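Local coordinates for protein CCMAN5 (Cellulosimicrobium cellulans, PDB 2XSG) that hydrolyses alpha-mannosidic linkages as a calcium-containing family 92 glycosidase, an activity used to give yeast-made lysosomal enzymes their mannose-6-phosphate modification, at residues A[301-306]-A[714-719]; A[724-729]-A[743-748]. All blocks are in the same frame, centred on the assembly; numbering follows the deposited sequence.

Contact 1: A[301-306]-A[714-719]; sequences TDPTGE and VSEDAF
E716 and P303 reach for each other tip to tip, and this meeting defines the outer side of a loop-to-loop contact. The glutamate CG stands anti to its own carbonyl carbon (chi1 -77°), and the chain runs on extended (chi2 -178°), which carries the carboxylate to CG and CD of the proline. There E716 OE2 lies 3.6 Å from P303 CD and E716 OE1 3.7 Å from P303 CG, so P303 offers this carboxylate only carbons; the donor it does meet is a water. That water is its polar link to 301-306, donating to E716 OE2 at 2.8 Å and to T301 O at 2.8 Å, while E716 CG packs 3.6 Å from T301 O. An alanine in place of E716 would remove CG and the carboxylate, and would probably cost both the water bridge and the packing against P303 CG and CD.

Deeper in, the backbones are in direct contact, with T301 CA 3.6 Å from S715 CA. The side chains of T301 and V714 cross obliquely, V714 CG1 coming to 4.0 Å from T301 CB. T301 OG1 is anti to the backbone N and hydrogen-bonded outside the segments to F693 O and R612 NH1. On the far loop, S715 OG accepts from D717 N and from A718 N, an ST turn and an ST motif that fix the bend carrying E716. With D302 OD1 6.4 Å from E716 OE2, the negative charges probably repel mildly; direct packing and one bridging water join the segments.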
# COMPACT_ATOMS: atom_id res chain seq x y z
N THR A 301 -7.09 26.77 -7.49
CA THR A 301 -7.11 25.31 -7.63
C THR A 301 -7.46 24.60 -6.30
O THR A 301 -7.93 23.47 -6.31
CB THR A 301 -5.75 24.81 -8.19
OG1 THR A 301 -5.91 23.48 -8.68
CG2 THR A 301 -4.65 24.84 -7.12
N ASP A 302 -7.23 25.28 -5.18
CA ASP A 302 -7.45 24.70 -3.85
C ASP A 302 -8.00 25.77 -2.91
O ASP A 302 -7.29 26.24 -2.03
CB ASP A 302 -6.11 24.17 -3.32
CG ASP A 302 -6.24 23.38 -2.03
OD1 ASP A 302 -7.36 22.99 -1.63
OD2 ASP A 302 -5.18 23.14 -1.41
N PRO A 303 -9.28 26.17 -3.12
CA PRO A 303 -9.81 27.29 -2.33
C PRO A 303 -9.86 27.05 -0.80
O PRO A 303 -9.70 27.99 -0.03
CB PRO A 303 -11.23 27.49 -2.89
CG PRO A 303 -11.55 26.26 -3.65
CD PRO A 303 -10.27 25.61 -4.05
N THR A 304 -10.00 25.79 -0.39
CA THR A 304 -10.15 25.45 1.04
C THR A 304 -8.85 24.97 1.70
O THR A 304 -8.78 24.84 2.93
CB THR A 304 -11.23 24.37 1.25
OG1 THR A 304 -10.76 23.13 0.71
CG2 THR A 304 -12.53 24.73 0.53
N GLY A 305 -7.83 24.71 0.89
CA GLY A 305 -6.60 24.08 1.39
C GLY A 305 -6.67 22.57 1.61
O GLY A 305 -5.68 21.96 2.00
N GLU A 306 -7.82 21.95 1.34
CA GLU A 306 -7.98 20.50 1.55
C GLU A 306 -7.26 19.64 0.51
O GLU A 306 -6.86 18.50 0.79
CB GLU A 306 -9.45 20.11 1.62
CG GLU A 306 -10.12 20.56 2.91
CD GLU A 306 -11.63 20.41 2.90
OE1 GLU A 306 -12.24 20.46 1.80
OE2 GLU A 306 -12.22 20.27 3.99
N VAL A 714 -3.69 27.00 -13.54
CA VAL A 714 -4.53 25.86 -13.10
C VAL A 714 -5.56 26.31 -12.06
O VAL A 714 -5.27 27.13 -11.19
CB VAL A 714 -3.69 24.69 -12.51
CG1 VAL A 714 -3.09 25.06 -11.15
CG2 VAL A 714 -4.53 23.40 -12.41
N SER A 715 -6.77 25.78 -12.15
CA SER A 715 -7.80 26.02 -11.14
C SER A 715 -8.70 24.81 -11.11
O SER A 715 -8.45 23.84 -11.84
CB SER A 715 -8.62 27.27 -11.51
OG SER A 715 -9.52 26.95 -12.54
N GLU A 716 -9.75 24.87 -10.29
CA GLU A 716 -10.76 23.82 -10.26
C GLU A 716 -11.45 23.67 -11.60
O GLU A 716 -11.97 22.61 -11.93
CB GLU A 716 -11.78 24.04 -9.13
CG GLU A 716 -11.24 23.67 -7.75
CD GLU A 716 -12.28 23.84 -6.64
OE1 GLU A 716 -13.10 24.78 -6.70
OE2 GLU A 716 -12.26 23.04 -5.69
N ASP A 717 -11.44 24.73 -12.40
CA ASP A 717 -12.12 24.73 -13.68
C ASP A 717 -11.11 24.64 -14.81
O ASP A 717 -11.42 24.13 -15.88
CB ASP A 717 -12.95 26.01 -13.85
CG ASP A 717 -14.14 26.07 -12.90
OD1 ASP A 717 -14.93 25.11 -12.83
OD2 ASP A 717 -14.31 27.12 -12.23
N ALA A 718 -9.90 25.14 -14.57
CA ALA A 718 -8.87 25.15 -15.61
C ALA A 718 -7.94 23.95 -15.45
O ALA A 718 -6.82 24.07 -14.97
CB ALA A 718 -8.08 26.48 -15.59
N PHE A 719 -8.43 22.79 -15.89
CA PHE A 719 -7.69 21.54 -15.72
C PHE A 719 -7.26 20.91 -17.06
O PHE A 719 -6.80 19.77 -17.09
CB PHE A 719 -8.52 20.55 -14.88
CG PHE A 719 -9.92 20.36 -15.39
CD1 PHE A 719 -10.17 19.55 -16.50
CD2 PHE A 719 -11.00 20.98 -14.75
CE1 PHE A 719 -11.47 19.38 -16.98
CE2 PHE A 719 -12.30 20.80 -15.22
CZ PHE A 719 -12.53 20.01 -16.33
O HOH W 1 -9.87 21.68 -5.25

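Contact 2: A[724-729]-A[743-748]; sequences ATLDGA and GGADLA
Two antiparallel neighbours of a six-stranded mixed sheet, strands 720-726 and 746-752, pair here beside a tight type I' hairpin turn running from L726 to A729, which sends the chain on into strand 729-730. The axes of 724-726 and 746-748 come within 4.9 Å at 174°, almost exactly antiparallel. T725 and A748 form a hydrogen-bonded pair: T725 N reaches A748 O at 2.9 Å and A748 N reaches T725 O at 3.0 Å, each donor lying in the plane of the carbonyl it meets. L726 and L747 are the next, non-hydrogen-bonded pair, and beyond them D727 N donates to D746 O at 2.8 Å.

On the face bearing L726 and L747, both leucines hold CG anti to the backbone N; L726 CD1 packs 3.8 Å from A745 CB, next to T740 of helix 738-742. That helix ends in a Schellman motif at G744, where the backbone angles would jam a CB against the preceding carbonyl. The opposite face carries T725 and A748, with T725 OG1 3.6 Å from A748 CB.

At the turn the pairing passes from backbone to side chain. D727 CG is anti to the carbonyl carbon, which brings OD1 to D746 N at 2.7 Å in a nearly straight bond (174°) that arrives almost along the C-O axis of the carboxylate. D727 OD1 also lies 4.1 Å from D746 OD1, so the two acids may raise each other's pKa, although the hydrogen bond from D746 N would probably stabilise the charge on D727. A water bridges the turn and the neighbouring strand, hydrogen-bonded to T725 OG1, accepting from G728 N and donating to D746 O.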
# COMPACT_ATOMS: atom_id res chain seq x y z
N ALA A 724 2.49 23.46 -23.79
CA ALA A 724 3.52 23.02 -22.84
C ALA A 724 4.92 23.34 -23.33
O ALA A 724 5.13 23.46 -24.54
CB ALA A 724 3.39 21.52 -22.58
N THR A 725 5.86 23.51 -22.40
CA THR A 725 7.30 23.53 -22.72
C THR A 725 8.08 22.56 -21.83
O THR A 725 7.68 22.28 -20.69
CB THR A 725 7.96 24.93 -22.58
OG1 THR A 725 7.89 25.40 -21.23
CG2 THR A 725 7.36 25.96 -23.54
N LEU A 726 9.19 22.06 -22.37
CA LEU A 726 10.14 21.23 -21.65
C LEU A 726 11.51 21.90 -21.71
O LEU A 726 12.08 22.07 -22.79
CB LEU A 726 10.22 19.82 -22.25
CG LEU A 726 11.18 18.84 -21.54
CD1 LEU A 726 10.77 18.59 -20.07
CD2 LEU A 726 11.31 17.51 -22.31
N ASP A 727 12.00 22.34 -20.54
CA ASP A 727 13.26 23.09 -20.45
C ASP A 727 13.27 24.24 -21.46
O ASP A 727 14.26 24.42 -22.21
CB ASP A 727 14.46 22.16 -20.66
CG ASP A 727 14.60 21.11 -19.56
OD1 ASP A 727 14.08 21.31 -18.45
OD2 ASP A 727 15.26 20.08 -19.81
N GLY A 728 12.17 24.99 -21.50
CA GLY A 728 12.04 26.19 -22.34
C GLY A 728 11.57 26.01 -23.78
O GLY A 728 11.19 26.98 -24.43
N ALA A 729 11.56 24.77 -24.26
CA ALA A 729 11.27 24.48 -25.66
C ALA A 729 9.91 23.83 -25.83
O ALA A 729 9.49 23.04 -24.97
CB ALA A 729 12.37 23.55 -26.24
N GLY A 743 16.34 13.76 -14.04
CA GLY A 743 17.34 14.69 -14.58
C GLY A 743 17.14 16.15 -14.17
O GLY A 743 18.04 16.98 -14.36
N GLY A 744 15.97 16.46 -13.60
CA GLY A 744 15.73 17.79 -13.04
C GLY A 744 15.17 18.76 -14.06
O GLY A 744 15.48 19.95 -14.05
N ALA A 745 14.32 18.25 -14.95
CA ALA A 745 13.73 19.07 -16.00
C ALA A 745 12.69 20.09 -15.49
O ALA A 745 12.15 19.94 -14.38
CB ALA A 745 13.10 18.17 -17.07
N ASP A 746 12.44 21.12 -16.30
CA ASP A 746 11.36 22.07 -16.05
C ASP A 746 10.25 21.79 -17.04
O ASP A 746 10.36 22.14 -18.23
CB ASP A 746 11.83 23.52 -16.25
CG ASP A 746 12.81 23.97 -15.19
OD1 ASP A 746 13.97 24.23 -15.54
OD2 ASP A 746 12.43 24.05 -14.01
N LEU A 747 9.18 21.16 -16.57
CA LEU A 747 8.01 20.89 -17.40
C LEU A 747 6.94 21.91 -17.04
O LEU A 747 6.43 21.91 -15.92
CB LEU A 747 7.53 19.46 -17.19
CG LEU A 747 6.30 18.91 -17.94
CD1 LEU A 747 6.57 18.81 -19.43
CD2 LEU A 747 5.92 17.55 -17.39
N ALA A 748 6.63 22.80 -17.98
CA ALA A 748 5.71 23.90 -17.73
C ALA A 748 4.46 23.78 -18.58
O ALA A 748 4.54 23.84 -19.80
CB ALA A 748 6.40 25.22 -18.00
O HOH W 2 10.07 24.45 -19.64

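In the fold
From the N terminus, the chain passes strand 293-296, an outermost strand of the mixed sheet, and enters the loop 301-306. Contact 1 closes only some 400 residues later, joining this lead into helix 306-318 to the loop between strands 706-712 and 720-726; the intervening chain holds more helix than strand and includes the calcium ligands N588, E589 and D662. Contact 2 then opens a few residues on and spans just 13 residues, tying together neighbouring strands 720-726 and 746-752 of the mixed sheet, so the two follow in series and neither nest nor cross. Strand 720-726 connects them: contact 1 lies at its start, contact 2 at its end. Their centres are about 23 Å apart.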